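Local coordinates for protein putative agmatinase (Clostridium difficile, PDB 3LHL) that binds manganese and, as a member of the arginase family, probably hydrolyses agmatine to putrescine and urea, at residues Y5-G19 with K83-E97. Residues are numbered along the deposited sequence; the frame is centred on the assembly and turned at random.
Sequences YEESNLIVFGVGFDG and KIVRDSKVPFMIGGE. With PO4 (phosphate ion), chain G.
Strands 10-15 and 90-95 run parallel, 27° apart, zipped by backbone hydrogen bonds from Val90 N to Asn9 O (2.8 Å) through Val15 N to Ile94 O. Beyond the strands, Glu97 N still reaches Phe17 O. At the N-terminal end Lys89, its chain bent at the last torsion, turns its ammonium back into the turn 5-9: NZ bonds Ser8 O at 2.7 Å, more weakly the carbonyls of Tyr5 and Glu6, and a water shared with Asn9 OD1. Its CE lies over one face of the Tyr5 ring, 4.2 Å from the centroid, a CH-pi contact. Tyr5 OH donates to Asp87 OD2 (2.6 Å) on the anti side of the carboxylate, ring and carboxylate planes 83° apart; Arg86 NE forms a salt bridge with Asp87 OD1, and its NH1 hydrogen-bonds a phosphate ion probably from the crystallisation liquor. Ile84, in the last turn of helix 70-86, drops CD1 between Ile11 CG2 (3.7 Å) and Phe13 CE2. The Phe13 ring is swung over Met93 by chi1 67°; Met93, modelled as selenomethionine, sets CB off-centre over the ring face and its selenium obliquely to it, a Met-aromatic contact; Val15 CG2 touches the same selenium at 3.6 Å. On the opposite face of the sheet, Leu10 CD1 packs on Val90 CG1 and Phe92 CB. Glu97, beside manganese ligand His98, is held by Thr20 and Thr21. Strand 10-15 lies between 57-62 and 90-95 in the parallel sheet of the arginase fold; helix 258-278 covers the Leu10-Phe92 face, helices 70-86 and 101-111 the Phe13-Met93 face.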
loop_
_atom_site.group_PDB
_atom_site.type_symbol
_atom_site.label_atom_id
_atom_site.label_comp_id
_atom_site.label_asym_id
_atom_site.label_seq_id
_atom_site.Cartn_x
_atom_site.Cartn_y
_atom_site.Cartn_z
ATOM N N TYR A 5 -1.406 -15.988 -15.565
ATOM C CA TYR A 5 -2.491 -15.749 -14.624
ATOM C C TYR A 5 -2.973 -16.967 -13.837
ATOM O O TYR A 5 -2.888 -16.993 -12.610
ATOM C CB TYR A 5 -3.675 -15.133 -15.360
ATOM C CG TYR A 5 -4.766 -14.624 -14.451
ATOM C CD1 TYR A 5 -4.623 -13.417 -13.768
ATOM C CD2 TYR A 5 -5.947 -15.346 -14.277
ATOM C CE1 TYR A 5 -5.631 -12.937 -12.939
ATOM C CE2 TYR A 5 -6.964 -14.875 -13.449
ATOM C CZ TYR A 5 -6.798 -13.671 -12.786
ATOM O OH TYR A 5 -7.804 -13.195 -11.986
ATOM N N GLU A 6 -3.482 -17.971 -14.544
ATOM C CA GLU A 6 -4.011 -19.166 -13.898
ATOM C C GLU A 6 -3.054 -19.885 -12.953
ATOM O O GLU A 6 -3.485 -20.455 -11.953
ATOM C CB GLU A 6 -4.525 -20.160 -14.948
ATOM C CG GLU A 6 -3.445 -20.775 -15.834
ATOM C CD GLU A 6 -3.937 -22.003 -16.591
ATOM O OE1 GLU A 6 -4.322 -22.998 -15.934
ATOM O OE2 GLU A 6 -3.942 -21.974 -17.842
ATOM N N GLU A 7 -1.761 -19.858 -13.255
ATOM C CA GLU A 7 -0.790 -20.550 -12.413
ATOM C C GLU A 7 -0.335 -19.791 -11.170
ATOM O O GLU A 7 0.044 -20.406 -10.175
ATOM C CB GLU A 7 0.445 -20.924 -13.234
ATOM C CG GLU A 7 0.143 -21.722 -14.491
ATOM C CD GLU A 7 1.403 -22.225 -15.173
ATOM O OE1 GLU A 7 2.055 -23.140 -14.622
ATOM O OE2 GLU A 7 1.748 -21.697 -16.255
ATOM N N SER A 8 -0.375 -18.466 -11.219
ATOM C CA SER A 8 0.083 -17.655 -10.091
ATOM C C SER A 8 -0.984 -17.364 -9.040
ATOM O O SER A 8 -2.170 -17.271 -9.350
ATOM C CB SER A 8 0.658 -16.334 -10.608
ATOM O OG SER A 8 1.715 -16.549 -11.529
ATOM N N ASN A 9 -0.547 -17.227 -7.790
ATOM C CA ASN A 9 -1.451 -16.917 -6.689
ATOM C C ASN A 9 -1.416 -15.418 -6.386
ATOM O O ASN A 9 -2.328 -14.880 -5.759
ATOM C CB ASN A 9 -1.064 -17.703 -5.433
ATOM C CG ASN A 9 -1.185 -19.205 -5.621
ATOM O OD1 ASN A 9 -2.230 -19.708 -6.034
ATOM N ND2 ASN A 9 -0.113 -19.929 -5.314
ATOM N N LEU A 10 -0.357 -14.751 -6.834
ATOM C CA LEU A 10 -0.199 -13.316 -6.619
ATOM C C LEU A 10 -0.213 -12.601 -7.969
ATOM O O LEU A 10 0.604 -12.895 -8.850
ATOM C CB LEU A 10 1.118 -13.037 -5.892
ATOM C CG LEU A 10 1.441 -11.597 -5.471
ATOM C CD1 LEU A 10 0.371 -11.070 -4.516
ATOM C CD2 LEU A 10 2.819 -11.565 -4.806
ATOM N N ILE A 11 -1.150 -11.671 -8.127
ATOM C CA ILE A 11 -1.299 -10.915 -9.365
ATOM C C ILE A 11 -0.933 -9.453 -9.119
ATOM O O ILE A 11 -1.648 -8.724 -8.422
ATOM C CB ILE A 11 -2.751 -10.990 -9.886
ATOM C CG1 ILE A 11 -3.206 -12.456 -9.944
ATOM C CG2 ILE A 11 -2.851 -10.333 -11.262
ATOM C CD1 ILE A 11 -2.358 -13.346 -10.838
ATOM N N VAL A 12 0.187 -9.043 -9.702
ATOM C CA VAL A 12 0.708 -7.688 -9.569
ATOM C C VAL A 12 0.287 -6.843 -10.762
ATOM O O VAL A 12 0.470 -7.246 -11.910
ATOM C CB VAL A 12 2.252 -7.692 -9.529
ATOM C CG1 VAL A 12 2.769 -6.286 -9.319
ATOM C CG2 VAL A 12 2.745 -8.633 -8.442
ATOM N N PHE A 13 -0.275 -5.670 -10.494
ATOM C CA PHE A 13 -0.689 -4.790 -11.577
ATOM C C PHE A 13 -0.496 -3.341 -11.166
ATOM O O PHE A 13 -0.519 -3.006 -9.977
ATOM C CB PHE A 13 -2.149 -5.075 -11.990
ATOM C CG PHE A 13 -3.171 -4.732 -10.942
ATOM C CD1 PHE A 13 -3.858 -3.521 -10.993
ATOM C CD2 PHE A 13 -3.459 -5.625 -9.913
ATOM C CE1 PHE A 13 -4.821 -3.200 -10.034
ATOM C CE2 PHE A 13 -4.418 -5.317 -8.947
ATOM C CZ PHE A 13 -5.101 -4.101 -9.008
ATOM N N GLY A 14 -0.274 -2.488 -12.157
ATOM C CA GLY A 14 -0.062 -1.084 -11.878
ATOM C C GLY A 14 -1.286 -0.249 -12.170
ATOM O O GLY A 14 -2.117 -0.616 -13.002
ATOM N N VAL A 15 -1.393 0.869 -11.461
ATOM C CA VAL A 15 -2.498 1.808 -11.622
ATOM C C VAL A 15 -1.892 3.203 -11.615
ATOM O O VAL A 15 -1.716 3.806 -10.549
ATOM C CB VAL A 15 -3.516 1.709 -10.461
ATOM C CG1 VAL A 15 -4.615 2.747 -10.650
ATOM C CG2 VAL A 15 -4.115 0.309 -10.403
ATOM N N GLY A 16 -1.554 3.694 -12.804
ATOM C CA GLY A 16 -0.962 5.014 -12.927
ATOM C C GLY A 16 -2.025 6.095 -12.899
ATOM O O GLY A 16 -2.375 6.677 -13.932
ATOM N N PHE A 17 -2.533 6.364 -11.702
ATOM C CA PHE A 17 -3.571 7.365 -11.512
ATOM C C PHE A 17 -3.241 8.330 -10.377
ATOM O O PHE A 17 -2.834 7.906 -9.297
ATOM C CB PHE A 17 -4.902 6.667 -11.201
ATOM C CG PHE A 17 -5.996 7.604 -10.767
ATOM C CD1 PHE A 17 -6.684 8.371 -11.702
ATOM C CD2 PHE A 17 -6.336 7.724 -9.423
ATOM C CE1 PHE A 17 -7.692 9.242 -11.312
ATOM C CE2 PHE A 17 -7.349 8.596 -9.016
ATOM C CZ PHE A 17 -8.029 9.356 -9.964
ATOM N N ASP A 18 -3.411 9.627 -10.630
ATOM C CA ASP A 18 -3.193 10.645 -9.600
ATOM C C ASP A 18 -4.214 11.763 -9.780
ATOM O O ASP A 18 -3.968 12.917 -9.437
ATOM C CB ASP A 18 -1.764 11.213 -9.638
ATOM C CG ASP A 18 -1.352 11.716 -11.007
ATOM O OD1 ASP A 18 -2.181 12.321 -11.718
ATOM O OD2 ASP A 18 -0.173 11.521 -11.361
ATOM N N GLY A 19 -5.376 11.385 -10.306
ATOM C CA GLY A 19 -6.449 12.327 -10.566
ATOM C C GLY A 19 -6.911 13.264 -9.461
ATOM O O GLY A 19 -7.442 14.333 -9.771
ATOM N N LYS A 83 -12.081 -9.361 -10.097
ATOM C CA LYS A 83 -11.817 -10.566 -10.857
ATOM C C LYS A 83 -10.682 -11.374 -10.223
ATOM O O LYS A 83 -10.752 -12.605 -10.155
ATOM C CB LYS A 83 -11.490 -10.204 -12.305
ATOM C CG LYS A 83 -12.657 -9.550 -13.022
ATOM C CD LYS A 83 -12.230 -8.915 -14.333
ATOM C CE LYS A 83 -13.370 -8.106 -14.931
ATOM N NZ LYS A 83 -12.936 -7.322 -16.125
ATOM N N ILE A 84 -9.649 -10.688 -9.743
ATOM C CA ILE A 84 -8.526 -11.378 -9.112
ATOM C C ILE A 84 -8.995 -12.058 -7.827
ATOM O O ILE A 84 -8.698 -13.229 -7.584
ATOM C CB ILE A 84 -7.374 -10.398 -8.788
ATOM C CG1 ILE A 84 -6.818 -9.806 -10.091
ATOM C CG2 ILE A 84 -6.270 -11.122 -8.010
ATOM C CD1 ILE A 84 -5.845 -8.672 -9.892
ATOM N N VAL A 85 -9.741 -11.323 -7.010
ATOM C CA VAL A 85 -10.252 -11.873 -5.764
ATOM C C VAL A 85 -11.195 -13.036 -6.058
ATOM O O VAL A 85 -11.150 -14.075 -5.391
ATOM C CB VAL A 85 -11.028 -10.804 -4.960
ATOM C CG1 VAL A 85 -11.711 -11.451 -3.752
ATOM C CG2 VAL A 85 -10.080 -9.686 -4.524
ATOM N N ARG A 86 -12.055 -12.845 -7.055
ATOM C CA ARG A 86 -13.024 -13.860 -7.455
ATOM C C ARG A 86 -12.330 -15.156 -7.854
ATOM O O ARG A 86 -12.836 -16.244 -7.599
ATOM C CB ARG A 86 -13.856 -13.355 -8.636
ATOM C CG ARG A 86 -14.785 -14.401 -9.253
ATOM C CD ARG A 86 -15.147 -14.016 -10.680
ATOM N NE ARG A 86 -13.951 -13.967 -11.516
ATOM C CZ ARG A 86 -13.878 -13.364 -12.697
ATOM N NH1 ARG A 86 -14.935 -12.742 -13.205
ATOM N NH2 ARG A 86 -12.739 -13.377 -13.368
ATOM N N ASP A 87 -11.169 -15.029 -8.485
ATOM C CA ASP A 87 -10.418 -16.195 -8.926
ATOM C C ASP A 87 -9.539 -16.777 -7.823
ATOM O O ASP A 87 -8.632 -17.557 -8.098
ATOM C CB ASP A 87 -9.564 -15.831 -10.142
ATOM C CG ASP A 87 -10.400 -15.381 -11.326
ATOM O OD1 ASP A 87 -11.602 -15.726 -11.368
ATOM O OD2 ASP A 87 -9.855 -14.694 -12.220
ATOM N N SER A 88 -9.815 -16.395 -6.578
ATOM C CA SER A 88 -9.052 -16.883 -5.432
ATOM C C SER A 88 -7.561 -16.580 -5.537
ATOM O O SER A 88 -6.721 -17.457 -5.340
ATOM C CB SER A 88 -9.243 -18.394 -5.261
ATOM O OG SER A 88 -10.582 -18.707 -4.931
ATOM N N LYS A 89 -7.233 -15.337 -5.852
ATOM C CA LYS A 89 -5.842 -14.938 -5.963
ATOM C C LYS A 89 -5.665 -13.634 -5.204
ATOM O O LYS A 89 -6.640 -12.944 -4.899
ATOM C CB LYS A 89 -5.456 -14.753 -7.433
ATOM C CG LYS A 89 -5.598 -16.011 -8.267
ATOM C CD LYS A 89 -5.348 -15.726 -9.738
ATOM C CE LYS A 89 -5.518 -16.986 -10.567
ATOM N NZ LYS A 89 -4.629 -18.081 -10.081
ATOM N N VAL A 90 -4.417 -13.299 -4.905
ATOM C CA VAL A 90 -4.112 -12.089 -4.171
ATOM C C VAL A 90 -3.774 -10.934 -5.098
ATOM O O VAL A 90 -2.878 -11.038 -5.936
ATOM C CB VAL A 90 -2.923 -12.317 -3.206
ATOM C CG1 VAL A 90 -2.575 -11.021 -2.477
ATOM C CG2 VAL A 90 -3.272 -13.407 -2.213
ATOM N N PRO A 91 -4.516 -9.825 -4.983
ATOM C CA PRO A 91 -4.240 -8.669 -5.833
ATOM C C PRO A 91 -3.145 -7.828 -5.182
ATOM O O PRO A 91 -3.217 -7.521 -3.992
ATOM C CB PRO A 91 -5.582 -7.939 -5.876
ATOM C CG PRO A 91 -6.142 -8.204 -4.508
ATOM C CD PRO A 91 -5.809 -9.675 -4.288
ATOM N N PHE A 92 -2.121 -7.490 -5.956
ATOM C CA PHE A 92 -1.033 -6.663 -5.467
ATOM C C PHE A 92 -0.965 -5.470 -6.415
ATOM O O PHE A 92 -0.460 -5.569 -7.530
ATOM C CB PHE A 92 0.281 -7.444 -5.478
ATOM C CG PHE A 92 1.393 -6.777 -4.719
ATOM C CD1 PHE A 92 2.538 -7.487 -4.385
ATOM C CD2 PHE A 92 1.307 -5.439 -4.350
ATOM C CE1 PHE A 92 3.585 -6.878 -3.692
ATOM C CE2 PHE A 92 2.351 -4.817 -3.655
ATOM C CZ PHE A 92 3.490 -5.541 -3.329
HETATM N N MSE A 93 -1.495 -4.344 -5.954
HETATM C CA MSE A 93 -1.549 -3.125 -6.740
HETATM C C MSE A 93 -0.381 -2.170 -6.475
HETATM O O MSE A 93 0.001 -1.924 -5.325
HETATM C CB MSE A 93 -2.888 -2.431 -6.463
HETATM C CG MSE A 93 -3.168 -1.174 -7.267
HETATM SE SE MSE A 93 -5.007 -0.553 -6.993
HETATM C CE MSE A 93 -4.934 -0.271 -5.072
ATOM N N ILE A 94 0.193 -1.662 -7.562
ATOM C CA ILE A 94 1.296 -0.707 -7.513
ATOM C C ILE A 94 0.664 0.542 -8.087
ATOM O O ILE A 94 0.671 0.755 -9.299
ATOM C CB ILE A 94 2.449 -1.093 -8.447
ATOM C CG1 ILE A 94 2.943 -2.507 -8.135
ATOM C CG2 ILE A 94 3.567 -0.074 -8.316
ATOM C CD1 ILE A 94 3.390 -2.709 -6.710
ATOM N N GLY A 95 0.115 1.381 -7.229
ATOM C CA GLY A 95 -0.546 2.547 -7.761
ATOM C C GLY A 95 0.186 3.860 -7.738
ATOM O O GLY A 95 1.400 3.948 -7.517
ATOM N N GLY A 96 -0.605 4.881 -8.041
ATOM C CA GLY A 96 -0.154 6.245 -8.016
ATOM C C GLY A 96 -0.667 6.698 -6.662
ATOM O O GLY A 96 -0.264 6.146 -5.639
ATOM N N GLU A 97 -1.590 7.654 -6.640
ATOM C CA GLU A 97 -2.100 8.152 -5.367
ATOM C C GLU A 97 -2.789 7.098 -4.507
ATOM O O GLU A 97 -3.224 6.045 -4.992
ATOM C CB GLU A 97 -3.033 9.337 -5.586
ATOM C CG GLU A 97 -4.296 9.018 -6.319
ATOM C CD GLU A 97 -5.208 10.222 -6.404
ATOM O OE1 GLU A 97 -4.809 11.227 -7.038
ATOM O OE2 GLU A 97 -6.318 10.162 -5.831
HETATM P P PO4 G . -18.287 -12.188 -14.112
HETATM O O1 PO4 G . -18.664 -10.810 -13.691
HETATM O O2 PO4 G . -17.693 -12.915 -12.959
HETATM O O3 PO4 G . -19.498 -12.913 -14.585
HETATM O O4 PO4 G . -17.293 -12.113 -15.219
HETATM O O HOH W 1 -4.356 -19.271 -7.516
#